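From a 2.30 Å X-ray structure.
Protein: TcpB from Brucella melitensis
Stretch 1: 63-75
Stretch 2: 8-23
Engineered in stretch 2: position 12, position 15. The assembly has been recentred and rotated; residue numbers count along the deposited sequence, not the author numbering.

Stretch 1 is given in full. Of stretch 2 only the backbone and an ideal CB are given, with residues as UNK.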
# COMPACT_ATOMS: atom_id res chain seq x y z
N GLY B 63 5.38 -4.29 20.04
CA GLY B 63 5.98 -3.29 19.19
C GLY B 63 5.27 -3.21 17.84
O GLY B 63 5.05 -4.22 17.16
N ILE B 64 4.89 -1.99 17.48
CA ILE B 64 4.34 -1.71 16.17
C ILE B 64 5.42 -1.02 15.35
O ILE B 64 6.05 -0.07 15.81
CB ILE B 64 3.11 -0.78 16.25
CG1 ILE B 64 2.02 -1.40 17.14
CG2 ILE B 64 2.54 -0.52 14.87
CD1 ILE B 64 0.83 -0.48 17.38
N VAL B 65 5.64 -1.51 14.15
CA VAL B 65 6.56 -0.86 13.23
C VAL B 65 5.78 -0.51 11.97
O VAL B 65 5.25 -1.39 11.29
CB VAL B 65 7.70 -1.79 12.84
CG1 VAL B 65 8.76 -1.01 12.09
CG2 VAL B 65 8.30 -2.44 14.07
N VAL B 66 5.69 0.78 11.69
CA VAL B 66 5.00 1.25 10.50
C VAL B 66 5.90 1.11 9.28
O VAL B 66 6.78 1.94 9.05
CB VAL B 66 4.58 2.70 10.69
CG1 VAL B 66 3.71 3.18 9.52
CG2 VAL B 66 3.84 2.83 11.99
N LEU B 67 5.68 0.04 8.51
CA LEU B 67 6.45 -0.26 7.31
C LEU B 67 6.00 0.54 6.09
O LEU B 67 5.10 0.12 5.38
CB LEU B 67 6.32 -1.74 6.98
CG LEU B 67 6.94 -2.71 7.98
CD1 LEU B 67 6.94 -4.10 7.35
CD2 LEU B 67 8.35 -2.26 8.32
N SER B 68 6.65 1.67 5.84
CA SER B 68 6.27 2.53 4.74
C SER B 68 7.48 2.85 3.92
O SER B 68 8.60 2.50 4.29
CB SER B 68 5.68 3.84 5.25
OG SER B 68 6.69 4.67 5.80
N GLU B 69 7.26 3.54 2.81
CA GLU B 69 8.35 3.99 1.95
C GLU B 69 9.38 4.80 2.74
O GLU B 69 10.59 4.60 2.61
CB GLU B 69 7.77 4.81 0.79
CG GLU B 69 8.70 4.98 -0.38
CD GLU B 69 8.20 6.01 -1.37
OE1 GLU B 69 7.10 6.56 -1.15
OE2 GLU B 69 8.91 6.27 -2.37
N HIS B 70 8.90 5.69 3.60
CA HIS B 70 9.81 6.52 4.40
C HIS B 70 10.54 5.71 5.45
O HIS B 70 11.63 6.09 5.90
CB HIS B 70 9.04 7.66 5.05
CG HIS B 70 8.15 8.38 4.08
ND1 HIS B 70 8.65 9.26 3.14
CD2 HIS B 70 6.82 8.32 3.88
CE1 HIS B 70 7.65 9.72 2.41
NE2 HIS B 70 6.53 9.16 2.84
N PHE B 71 9.95 4.60 5.85
CA PHE B 71 10.64 3.71 6.76
C PHE B 71 11.84 3.09 6.05
O PHE B 71 12.99 3.26 6.47
CB PHE B 71 9.71 2.62 7.28
CG PHE B 71 10.39 1.67 8.24
CD1 PHE B 71 10.57 2.02 9.56
CD2 PHE B 71 10.86 0.43 7.80
CE1 PHE B 71 11.21 1.16 10.45
CE2 PHE B 71 11.47 -0.43 8.68
CZ PHE B 71 11.65 -0.06 10.02
N PHE B 72 11.59 2.39 4.95
CA PHE B 72 12.68 1.70 4.26
C PHE B 72 13.71 2.66 3.68
O PHE B 72 14.88 2.31 3.56
CB PHE B 72 12.14 0.81 3.15
CG PHE B 72 11.32 -0.34 3.64
CD1 PHE B 72 11.88 -1.34 4.41
CD2 PHE B 72 9.98 -0.45 3.28
CE1 PHE B 72 11.12 -2.41 4.85
CE2 PHE B 72 9.21 -1.52 3.71
CZ PHE B 72 9.78 -2.50 4.50
N SER B 73 13.29 3.89 3.36
CA SER B 73 14.21 4.87 2.77
C SER B 73 15.35 5.22 3.71
O SER B 73 16.38 5.73 3.27
CB SER B 73 13.48 6.14 2.36
OG SER B 73 13.21 6.95 3.49
N LYS B 74 15.18 4.95 5.00
CA LYS B 74 16.22 5.23 5.99
C LYS B 74 17.40 4.28 5.79
O LYS B 74 18.43 4.45 6.42
CB LYS B 74 15.70 5.09 7.42
CG LYS B 74 14.44 5.88 7.75
CD LYS B 74 14.66 7.39 7.64
CE LYS B 74 13.34 8.13 7.44
NZ LYS B 74 13.53 9.60 7.31
N GLN B 75 17.24 3.30 4.91
CA GLN B 75 18.31 2.35 4.59
C GLN B 75 18.82 1.62 5.84
O GLN B 75 20.00 1.75 6.19
CB GLN B 75 19.46 3.07 3.88
CG GLN B 75 19.14 3.54 2.45
CD GLN B 75 20.36 4.13 1.73
OE1 GLN B 75 21.23 4.74 2.36
NE2 GLN B 75 20.43 3.94 0.42
N UNK B 8 1.16 -0.94 26.67
CA UNK B 8 0.69 -1.94 25.71
C UNK B 8 1.50 -1.93 24.41
O UNK B 8 1.88 -2.98 23.90
CB UNK B 8 -0.79 -1.70 25.40
N UNK B 9 1.76 -0.74 23.86
CA UNK B 9 2.47 -0.64 22.58
C UNK B 9 3.48 0.49 22.57
O UNK B 9 3.27 1.52 23.23
CB UNK B 9 1.47 -0.44 21.44
N UNK B 10 4.57 0.32 21.82
CA UNK B 10 5.31 1.48 21.32
C UNK B 10 5.14 1.42 19.82
O UNK B 10 4.94 0.33 19.27
CB UNK B 10 6.78 1.48 21.74
N UNK B 11 5.20 2.57 19.16
CA UNK B 11 5.07 2.60 17.70
C UNK B 11 6.24 3.29 17.01
O UNK B 11 6.36 4.52 17.03
CB UNK B 11 3.77 3.30 17.31
N UNK B 12 7.11 2.46 16.43
CA UNK B 12 8.28 2.92 15.69
C UNK B 12 7.87 3.31 14.28
O UNK B 12 7.16 2.58 13.60
CB UNK B 12 9.37 1.84 15.66
N UNK B 13 8.35 4.47 13.82
CA UNK B 13 7.89 5.00 12.55
C UNK B 13 8.90 5.99 12.03
O UNK B 13 9.69 6.56 12.79
CB UNK B 13 6.51 5.65 12.69
N UNK B 14 8.90 6.20 10.72
CA UNK B 14 9.68 7.26 10.12
C UNK B 14 9.03 8.60 10.47
O UNK B 14 7.81 8.67 10.65
CB UNK B 14 9.79 7.07 8.61
N UNK B 15 9.81 9.65 10.59
CA UNK B 15 9.23 10.94 10.95
C UNK B 15 8.20 11.40 9.93
O UNK B 15 7.19 12.01 10.29
CB UNK B 15 10.33 11.99 11.09
N UNK B 16 8.42 11.08 8.66
CA UNK B 16 7.55 11.53 7.58
C UNK B 16 6.13 11.03 7.77
O UNK B 16 5.18 11.63 7.26
CB UNK B 16 8.09 11.06 6.23
N UNK B 17 6.00 9.93 8.51
CA UNK B 17 4.70 9.31 8.79
C UNK B 17 4.10 9.83 10.10
O UNK B 17 2.94 9.53 10.40
CB UNK B 17 4.84 7.79 8.85
N UNK B 18 4.89 10.57 10.87
CA UNK B 18 4.57 10.87 12.26
C UNK B 18 3.26 11.61 12.46
O UNK B 18 2.50 11.30 13.38
CB UNK B 18 5.70 11.69 12.87
N UNK B 19 3.00 12.60 11.61
CA UNK B 19 1.81 13.42 11.85
C UNK B 19 0.65 13.02 10.94
O UNK B 19 -0.41 13.65 10.95
CB UNK B 19 2.14 14.90 11.65
N UNK B 20 0.85 11.95 10.17
CA UNK B 20 -0.22 11.41 9.34
C UNK B 20 -0.79 10.13 9.96
O UNK B 20 -1.42 10.17 11.02
CB UNK B 20 0.29 11.13 7.92
N UNK B 21 -0.54 8.98 9.31
CA UNK B 21 -1.08 7.70 9.79
C UNK B 21 -0.74 7.38 11.24
O UNK B 21 -1.60 6.89 11.98
CB UNK B 21 -0.57 6.57 8.90
N UNK B 22 0.50 7.63 11.67
CA UNK B 22 0.88 7.30 13.04
C UNK B 22 0.02 8.06 14.07
O UNK B 22 -0.48 7.46 15.02
CB UNK B 22 2.36 7.62 13.26
N UNK B 23 -0.20 9.35 13.87
CA UNK B 23 -1.02 10.08 14.84
C UNK B 23 -2.46 9.58 14.84
O UNK B 23 -3.06 9.42 15.91
CB UNK B 23 -0.99 11.58 14.54

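Position 8 has nothing of stretch 1 near its ideal CB, so many residues would suit; it is D8. At position 9 the CB points sideways and lies 4.1 Å from I64 CD1, which favours an apolar side chain. F9 takes the place, its CD1 3.9 Å from I64 CD1.

Position 10 pairs in parallel with G63, whose lack of a side chain leaves bare backbone for something broad and flat to cover. The residue is F10: its ring lies over G63, with CE2 3.4 Å from G63 CA. A CB on G63 would fall 2.8 Å from F10 CZ, a clash.

Position 11 points to the same sheet face as I64, its CB 4.3 Å from I64 CB with V66 CG2 beyond, so a branched or long aliphatic fits. I11 extends its CD1 to 3.8 Å from I64 CG2 and 3.6 Å from V66 CG2.

Position 12 is on the face of V65, with its CB 3.8 Å from I64 O; small residues are compatible. The deposited A12 is an engineered substitution, and its O accepts from V66 N at 3.0 Å.

At position 13 the CB points sideways, 3.9 Å from V66 CG2, and several types could follow. H13 leads its ring away, and its ND1 donates to I11 O at 2.8 Å.

The CB of position 14 is 3.4 Å from H70 O and 3.7 Å from F71 N, leaving little depth and favouring a small residue. A14 places just a methyl there. Position 15 points sideways and asks little of stretch 1; I15, engineered, leads away.

Position 16 has its CB tight against H70 CG, 3.4 Å away, while K74 offers a positive charge: an acidic chain of some length suits. E16 sets its CB over one face of the H70 ring and forms a salt bridge, OE1 to K74 NZ at 3.1 Å.

Position 17 points toward S68, with OG 4.7 Å from the CB, inviting a short acceptor. D17 OD2 accepts from S68 OG at a very short 2.5 Å, while that same OG caps F71 N.

Positions 18, 19 and 20 lie out of reach and are K18, E19 and A20. Positions 21 and 22 approach V66 from the helix, favouring apolar residues: F21 brings its ring edge to V66 CG1, and V22 CG2 lies 4.0 Å from V66 CG2. Position 23, again remote, is Q23.

Stretch 2, residues 8-23: DFFIAHAIEDKEAFVQ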
# COMPACT_ATOMS: atom_id res chain seq x y z
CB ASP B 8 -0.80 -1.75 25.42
CG ASP B 8 -1.63 -1.64 26.69
OD1 ASP B 8 -1.67 -2.64 27.45
OD2 ASP B 8 -2.25 -0.58 26.93
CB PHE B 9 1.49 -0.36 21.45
CG PHE B 9 0.45 -1.40 21.28
CD1 PHE B 9 0.74 -2.60 20.65
CD2 PHE B 9 -0.85 -1.18 21.73
CE1 PHE B 9 -0.22 -3.57 20.48
CE2 PHE B 9 -1.82 -2.15 21.56
CZ PHE B 9 -1.51 -3.35 20.94
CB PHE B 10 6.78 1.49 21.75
CG PHE B 10 7.61 0.38 21.14
CD1 PHE B 10 8.41 0.61 20.01
CD2 PHE B 10 7.62 -0.88 21.71
CE1 PHE B 10 9.17 -0.39 19.47
CE2 PHE B 10 8.39 -1.90 21.16
CZ PHE B 10 9.16 -1.66 20.04
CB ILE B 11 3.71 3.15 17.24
CG1 ILE B 11 3.65 3.20 15.72
CG2 ILE B 11 3.46 4.52 17.82
CD1 ILE B 11 2.23 3.21 15.18
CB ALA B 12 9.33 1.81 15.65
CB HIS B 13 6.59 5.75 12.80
CG HIS B 13 6.72 6.83 13.83
ND1 HIS B 13 6.77 6.56 15.18
CD2 HIS B 13 6.81 8.17 13.71
CE1 HIS B 13 6.88 7.70 15.85
NE2 HIS B 13 6.92 8.69 14.98
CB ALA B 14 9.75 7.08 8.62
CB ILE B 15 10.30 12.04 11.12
CG1 ILE B 15 9.61 13.38 11.43
CG2 ILE B 15 11.18 12.13 9.88
CD1 ILE B 15 10.57 14.51 11.74
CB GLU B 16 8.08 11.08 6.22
CG GLU B 16 9.34 11.82 5.76
CD GLU B 16 10.62 11.15 6.21
OE1 GLU B 16 10.54 10.10 6.91
OE2 GLU B 16 11.71 11.65 5.87
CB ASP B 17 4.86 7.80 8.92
CG ASP B 17 5.17 7.12 7.61
OD1 ASP B 17 4.44 7.36 6.62
OD2 ASP B 17 6.15 6.34 7.58
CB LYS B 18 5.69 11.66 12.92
CG LYS B 18 5.50 11.89 14.41
CD LYS B 18 6.73 12.51 15.02
CE LYS B 18 6.59 12.62 16.53
NZ LYS B 18 7.73 11.99 17.27
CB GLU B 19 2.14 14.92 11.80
CG GLU B 19 2.61 15.44 13.16
CD GLU B 19 3.61 16.59 13.07
OE1 GLU B 19 3.79 17.15 11.97
OE2 GLU B 19 4.22 16.92 14.11
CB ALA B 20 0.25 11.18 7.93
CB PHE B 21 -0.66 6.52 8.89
CG PHE B 21 -1.06 5.17 9.44
CD1 PHE B 21 -2.40 4.79 9.47
CD2 PHE B 21 -0.11 4.29 9.96
CE1 PHE B 21 -2.78 3.56 9.99
CE2 PHE B 21 -0.49 3.06 10.48
CZ PHE B 21 -1.83 2.69 10.50
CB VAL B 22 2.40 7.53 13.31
CG1 VAL B 22 2.76 7.14 14.74
CG2 VAL B 22 3.24 6.77 12.30
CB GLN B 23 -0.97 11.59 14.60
CG GLN B 23 -1.29 12.41 15.86
CD GLN B 23 -1.45 13.89 15.57
OE1 GLN B 23 -1.63 14.30 14.42
NE2 GLN B 23 -1.39 14.71 16.62
O HOH W 1 7.07 5.04 9.38
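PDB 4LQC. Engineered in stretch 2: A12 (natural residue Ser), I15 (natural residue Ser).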